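Local atomic coordinates of amidase, hydantoinase/carbamoylase family (Burkholderia vietnamiensis, PDB entry 5I4M), a protein that probably hydrolyses N-carbamoyl-L-amino acids, acting as a zinc-dependent amidase of the peptidase M20 family that binds two zinc ions per subunit. Residues T229-Q234 with I349-A354; F344-I349 with A381-Q386. One frame throughout, in Å; residues are numbered along the deposited sequence.

Contact 1: T229-Q234 with I349-A354; sequences TDAQGQ and IAFDSA. With 3PG (3-phosphoglyceric acid), chain E.
Asp230 and Ala350 form a non-hydrogen-bonded pair between two antiparallel strands, with their CA atoms 4.3 Å apart, and the next pair, Ala231 with Ile349, is hydrogen-bonded. There N of Ala231 donates to O of Ile349 over 2.9 Å, and N of Ile349 returns a 3.0 Å bond to O of Ala231. The pairing gains one more bond past Ala350, from Phe351 N to Thr229 O at 2.9 Å, with the donor lifted 37° above the carbonyl plane. A water donates to this same Thr229 O and to Phe351 O, bridging the two backbones.

On one face, OD2 of Asp230 rests 3.4 Å from CB of Ala350, while OG1 of Thr229 donates a 2.7 Å hydrogen bond to OD1 of Asp230 on its anti side and so steadies the carboxylate. Ala231 and Ile349 point to the other; CB of Ala231 touches CG2 of Ile349 and CE2 of Phe351, 4.0 Å from each. In Phe351, chi1 of -75° sets CG beside the backbone N; CD2 meets Asp230 N, CE2 meets Asp230 O, and the ring also touches strand 390-395. Farther along, Gln234 NE2 makes a weak 3.3 Å bond to carboxylate atom O2 of 3-phosphoglyceric acid. Backbone bonds thus join the strands, apolar contacts gather round CB of Ala231, and after a break at Gln232 the strand resumes, bringing the Gln234 amide to the ligand.

Contact 2: F344-I349 with A381-Q386; sequences FYYAPI and ACYLAQ
Ile349 reaches from the end of strand 337-350 to the helical segment 381-386, and its side chain can be followed outward atom by atom. CB points toward the helix. Of its two branches, CG2 is the shorter and meets CB of Cys382 at 4.3 Å. The longer branch starts with CG1 anti to the backbone N (chi1 -175°), and chi2 of 157° then swings CD1 onto the segment 381-386. This methyl touches three residues: it lies 3.7 Å from the carbonyl O of Cys382, 3.8 Å from CB of Ala385, and also against CG of Gln386.

At the other end of the contact, Phe344 and Tyr383 reach toward each other tip to tip. OH of Tyr383 comes within 3.3 Å of CE1 of Phe344, which lies at the edge of the tyrosine ring, near its plane. A water in that ring plane is 2.7 Å from OH of Tyr383 and donates to O of Tyr345, so the phenol is tied indirectly to the strand backbone.

Tyr346 lies between these two ends. Its ring is inclined at 57° to that of Tyr383, with centroids 6.0 Å apart. SG of Cys382 makes an oblique sulfur-aromatic contact, 5.5 Å from the Tyr346 ring centroid. The phenol OH has its polar partner elsewhere, in NE2 of Gln234.

The segment 381-386 is thus packed through aromatic, sulfur and aliphatic groups against a strand beside the ligand pocket. In M20 enzymes, which consist of a catalytic and a dimerisation domain, strand 337-350 probably belongs to the return connection into the catalytic domain.

Contacts 1 and 2 have centres about 8 Å apart and share Ile349, which pairs with strand 225-242 through its backbone and packs on the helical segment through its side chain. They also meet directly. Gln234 NE2 lies 2.9 Å from Tyr346 OH, probably as a hydrogen-bond donor, which would help position the amide that contact 1 offers to the ligand, and CB of Ala231 packs 3.4 Å from SG of Cys382. At their nearest atoms, the Tyr346 side chain lies about 5 Å from 3-phosphoglyceric acid and that of Ala231 about 12 Å from a zinc ion. Gly378, just before the helix, and Arg309 also bind the ligand, as do His247 and Asn296 of the second subunit.

Contact 1: T229-Q234 with I349-A354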
loop_
_atom_site.group_PDB
_atom_site.type_symbol
_atom_site.label_atom_id
_atom_site.label_comp_id
_atom_site.label_asym_id
_atom_site.label_seq_id
_atom_site.Cartn_x
_atom_site.Cartn_y
_atom_site.Cartn_z
ATOM N N THR A 229 -30.387 14.308 16.527
ATOM C CA THR A 229 -30.917 13.727 17.754
ATOM C C THR A 229 -30.053 12.614 18.313
ATOM O O THR A 229 -30.112 12.352 19.517
ATOM C CB THR A 229 -32.318 13.156 17.511
ATOM O OG1 THR A 229 -32.232 12.116 16.529
ATOM C CG2 THR A 229 -33.263 14.244 17.015
ATOM N N ASP A 230 -29.277 11.949 17.458
ATOM C CA ASP A 230 -28.498 10.773 17.820
ATOM C C ASP A 230 -27.267 10.719 16.930
ATOM O O ASP A 230 -27.186 11.395 15.903
ATOM C CB ASP A 230 -29.296 9.477 17.637
ATOM C CG ASP A 230 -30.564 9.442 18.455
ATOM O OD1 ASP A 230 -31.596 9.973 17.981
ATOM O OD2 ASP A 230 -30.538 8.849 19.559
ATOM N N ALA A 231 -26.312 9.888 17.326
ATOM C CA ALA A 231 -25.135 9.605 16.516
ATOM C C ALA A 231 -24.926 8.101 16.545
ATOM O O ALA A 231 -24.972 7.499 17.620
ATOM C CB ALA A 231 -23.897 10.335 17.044
ATOM N N GLN A 232 -24.735 7.490 15.378
ATOM C CA GLN A 232 -24.673 6.040 15.371
ATOM C C GLN A 232 -23.363 5.570 16.000
ATOM O O GLN A 232 -22.417 6.337 16.165
ATOM C CB GLN A 232 -24.826 5.498 13.949
ATOM C CG GLN A 232 -23.607 5.657 13.067
ATOM C CD GLN A 232 -23.790 4.942 11.737
ATOM O OE1 GLN A 232 -24.552 3.976 11.646
ATOM N NE2 GLN A 232 -23.114 5.423 10.705
ATOM N N GLY A 233 -23.324 4.287 16.383
ATOM C CA GLY A 233 -22.131 3.727 16.988
ATOM C C GLY A 233 -21.149 3.210 15.947
ATOM O O GLY A 233 -21.507 3.002 14.787
ATOM N N GLN A 234 -19.905 2.994 16.384
ATOM C CA GLN A 234 -18.846 2.531 15.495
ATOM C C GLN A 234 -17.966 1.509 16.200
ATOM O O GLN A 234 -17.785 1.552 17.421
ATOM C CB GLN A 234 -17.949 3.676 15.020
ATOM C CG GLN A 234 -18.684 4.860 14.415
ATOM C CD GLN A 234 -17.753 5.727 13.582
ATOM O OE1 GLN A 234 -17.047 5.225 12.718
ATOM N NE2 GLN A 234 -17.739 7.027 13.854
ATOM N N ILE A 349 -25.331 7.007 20.559
ATOM C CA ILE A 349 -25.588 7.907 21.675
ATOM C C ILE A 349 -26.703 8.864 21.289
ATOM O O ILE A 349 -26.790 9.304 20.138
ATOM C CB ILE A 349 -24.304 8.650 22.108
ATOM C CG1 ILE A 349 -24.561 9.505 23.353
ATOM C CG2 ILE A 349 -23.735 9.486 20.975
ATOM C CD1 ILE A 349 -23.296 9.797 24.133
ATOM N N ALA A 350 -27.583 9.140 22.246
ATOM C CA ALA A 350 -28.662 10.100 22.075
ATOM C C ALA A 350 -28.204 11.450 22.605
ATOM O O ALA A 350 -27.614 11.535 23.687
ATOM C CB ALA A 350 -29.920 9.631 22.813
ATOM N N PHE A 351 -28.464 12.501 21.843
ATOM C CA PHE A 351 -28.055 13.817 22.294
ATOM C C PHE A 351 -29.070 14.360 23.297
ATOM O O PHE A 351 -30.174 13.823 23.458
ATOM C CB PHE A 351 -27.867 14.745 21.094
ATOM C CG PHE A 351 -26.597 14.471 20.327
ATOM C CD1 PHE A 351 -25.362 14.569 20.956
ATOM C CD2 PHE A 351 -26.638 14.081 18.993
ATOM C CE1 PHE A 351 -24.175 14.299 20.256
ATOM C CE2 PHE A 351 -25.461 13.807 18.293
ATOM C CZ PHE A 351 -24.238 13.924 18.921
ATOM N N ASP A 352 -28.672 15.420 24.003
ATOM C CA ASP A 352 -29.478 15.945 25.104
ATOM C C ASP A 352 -30.775 16.552 24.575
ATOM O O ASP A 352 -30.757 17.329 23.619
ATOM C CB ASP A 352 -28.683 16.991 25.886
ATOM C CG ASP A 352 -29.511 17.661 26.971
ATOM O OD1 ASP A 352 -29.616 17.100 28.091
ATOM O OD2 ASP A 352 -30.065 18.744 26.704
ATOM N N SER A 353 -31.899 16.228 25.228
ATOM C CA SER A 353 -33.197 16.619 24.685
ATOM C C SER A 353 -33.398 18.130 24.723
ATOM O O SER A 353 -34.002 18.695 23.807
ATOM C CB SER A 353 -34.323 15.902 25.430
ATOM O OG SER A 353 -34.316 16.226 26.806
ATOM N N ALA A 354 -32.906 18.807 25.764
ATOM C CA ALA A 354 -33.050 20.262 25.801
ATOM C C ALA A 354 -32.170 20.927 24.748
ATOM O O ALA A 354 -32.570 21.928 24.136
ATOM C CB ALA A 354 -32.716 20.801 27.190
HETATM C C1 3PG E . -15.682 9.225 11.293
HETATM O O1 3PG E . -15.127 8.598 10.372
HETATM O O2 3PG E . -16.919 9.210 11.471
HETATM C C2 3PG E . -14.810 10.023 12.219
HETATM O O3 3PG E . -15.498 10.270 13.459
HETATM C C3 3PG E . -14.496 11.342 11.553
HETATM O O1P 3PG E . -15.703 12.090 11.394
HETATM P P 3PG E . -15.723 13.366 10.367
HETATM O O2P 3PG E . -14.462 14.151 10.639
HETATM O O3P 3PG E . -15.723 12.719 8.989
HETATM O O4P 3PG E . -17.007 14.121 10.754
HETATM O O HOH W 1 -32.031 12.947 21.540
#

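Contact 2: F344-I349 with A381-Q386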
loop_
_atom_site.group_PDB
_atom_site.type_symbol
_atom_site.label_atom_id
_atom_site.label_comp_id
_atom_site.label_asym_id
_atom_site.label_seq_id
_atom_site.Cartn_x
_atom_site.Cartn_y
_atom_site.Cartn_z
ATOM N N PHE A 344 -11.264 0.570 18.419
ATOM C CA PHE A 344 -12.164 1.704 18.631
ATOM C C PHE A 344 -13.586 1.183 18.749
ATOM O O PHE A 344 -14.015 0.374 17.921
ATOM C CB PHE A 344 -12.046 2.678 17.455
ATOM C CG PHE A 344 -12.754 4.011 17.647
ATOM C CD1 PHE A 344 -12.562 4.771 18.792
ATOM C CD2 PHE A 344 -13.541 4.533 16.628
ATOM C CE1 PHE A 344 -13.176 6.010 18.938
ATOM C CE2 PHE A 344 -14.164 5.776 16.770
ATOM C CZ PHE A 344 -13.979 6.510 17.929
ATOM N N TYR A 345 -14.312 1.638 19.768
ATOM C CA TYR A 345 -15.727 1.305 19.890
ATOM C C TYR A 345 -16.415 2.379 20.719
ATOM O O TYR A 345 -15.908 2.766 21.776
ATOM C CB TYR A 345 -15.920 -0.075 20.539
ATOM C CG TYR A 345 -17.327 -0.306 21.071
ATOM C CD1 TYR A 345 -18.439 -0.180 20.246
ATOM C CD2 TYR A 345 -17.539 -0.658 22.400
ATOM C CE1 TYR A 345 -19.743 -0.386 20.748
ATOM C CE2 TYR A 345 -18.821 -0.865 22.897
ATOM C CZ TYR A 345 -19.919 -0.725 22.068
ATOM O OH TYR A 345 -21.195 -0.935 22.573
ATOM N N TYR A 346 -17.552 2.873 20.233
ATOM C CA TYR A 346 -18.480 3.579 21.103
ATOM C C TYR A 346 -19.904 3.253 20.684
ATOM O O TYR A 346 -20.192 3.060 19.497
ATOM C CB TYR A 346 -18.241 5.100 21.105
ATOM C CG TYR A 346 -18.471 5.828 19.800
ATOM C CD1 TYR A 346 -19.728 6.349 19.482
ATOM C CD2 TYR A 346 -17.422 6.035 18.903
ATOM C CE1 TYR A 346 -19.945 7.040 18.297
ATOM C CE2 TYR A 346 -17.626 6.728 17.715
ATOM C CZ TYR A 346 -18.880 7.219 17.418
ATOM O OH TYR A 346 -19.064 7.902 16.239
ATOM N N ALA A 347 -20.774 3.159 21.676
ATOM C CA ALA A 347 -22.162 2.839 21.427
ATOM C C ALA A 347 -22.864 4.025 20.773
ATOM O O ALA A 347 -22.450 5.176 20.952
ATOM C CB ALA A 347 -22.857 2.481 22.732
ATOM N N PRO A 348 -23.928 3.771 20.008
ATOM C CA PRO A 348 -24.803 4.867 19.572
ATOM C C PRO A 348 -25.204 5.709 20.771
ATOM O O PRO A 348 -25.380 5.201 21.887
ATOM C CB PRO A 348 -26.017 4.143 18.976
ATOM C CG PRO A 348 -25.536 2.751 18.663
ATOM C CD PRO A 348 -24.495 2.447 19.699
ATOM N N ILE A 349 -25.331 7.007 20.559
ATOM C CA ILE A 349 -25.588 7.907 21.675
ATOM C C ILE A 349 -26.703 8.864 21.289
ATOM O O ILE A 349 -26.790 9.304 20.138
ATOM C CB ILE A 349 -24.304 8.650 22.108
ATOM C CG1 ILE A 349 -24.561 9.505 23.353
ATOM C CG2 ILE A 349 -23.735 9.486 20.975
ATOM C CD1 ILE A 349 -23.296 9.797 24.133
ATOM N N ALA A 381 -18.477 16.030 19.384
ATOM C CA ALA A 381 -19.704 16.159 20.163
ATOM C C ALA A 381 -20.188 14.818 20.723
ATOM O O ALA A 381 -20.845 14.793 21.771
ATOM C CB ALA A 381 -20.801 16.789 19.305
ATOM N N CYS A 382 -19.898 13.699 20.046
ATOM C CA CYS A 382 -20.340 12.401 20.573
ATOM C C CYS A 382 -19.702 12.104 21.919
ATOM O O CYS A 382 -20.334 11.496 22.795
ATOM C CB CYS A 382 -20.026 11.274 19.587
ATOM S SG CYS A 382 -20.797 11.508 17.959
ATOM N N TYR A 383 -18.446 12.512 22.107
ATOM C CA TYR A 383 -17.816 12.331 23.409
ATOM C C TYR A 383 -18.219 13.417 24.396
ATOM O O TYR A 383 -18.396 13.139 25.588
ATOM C CB TYR A 383 -16.297 12.272 23.242
ATOM C CG TYR A 383 -15.808 10.886 22.856
ATOM C CD1 TYR A 383 -16.334 9.750 23.462
ATOM C CD2 TYR A 383 -14.823 10.714 21.882
ATOM C CE1 TYR A 383 -15.874 8.473 23.122
ATOM C CE2 TYR A 383 -14.369 9.446 21.533
ATOM C CZ TYR A 383 -14.899 8.333 22.151
ATOM O OH TYR A 383 -14.442 7.076 21.809
ATOM N N LEU A 384 -18.386 14.657 23.936
ATOM C CA LEU A 384 -18.844 15.698 24.848
ATOM C C LEU A 384 -20.197 15.352 25.447
ATOM O O LEU A 384 -20.474 15.710 26.598
ATOM C CB LEU A 384 -18.930 17.040 24.129
ATOM C CG LEU A 384 -17.592 17.536 23.600
ATOM C CD1 LEU A 384 -17.747 18.920 22.960
ATOM C CD2 LEU A 384 -16.586 17.572 24.728
ATOM N N ALA A 385 -21.044 14.645 24.691
ATOM C CA ALA A 385 -22.362 14.279 25.197
ATOM C C ALA A 385 -22.286 13.414 26.446
ATOM O O ALA A 385 -23.259 13.365 27.204
ATOM C CB ALA A 385 -23.167 13.549 24.120
ATOM N N GLN A 386 -21.160 12.734 26.678
ATOM C CA GLN A 386 -21.026 11.905 27.871
ATOM C C GLN A 386 -20.814 12.729 29.133
ATOM O O GLN A 386 -21.024 12.214 30.238
ATOM C CB GLN A 386 -19.867 10.917 27.702
ATOM C CG GLN A 386 -20.053 9.915 26.552
ATOM C CD GLN A 386 -19.067 8.763 26.632
ATOM O OE1 GLN A 386 -18.513 8.487 27.695
ATOM N NE2 GLN A 386 -18.838 8.091 25.505
HETATM O O HOH W 2 -15.280 4.943 23.176
#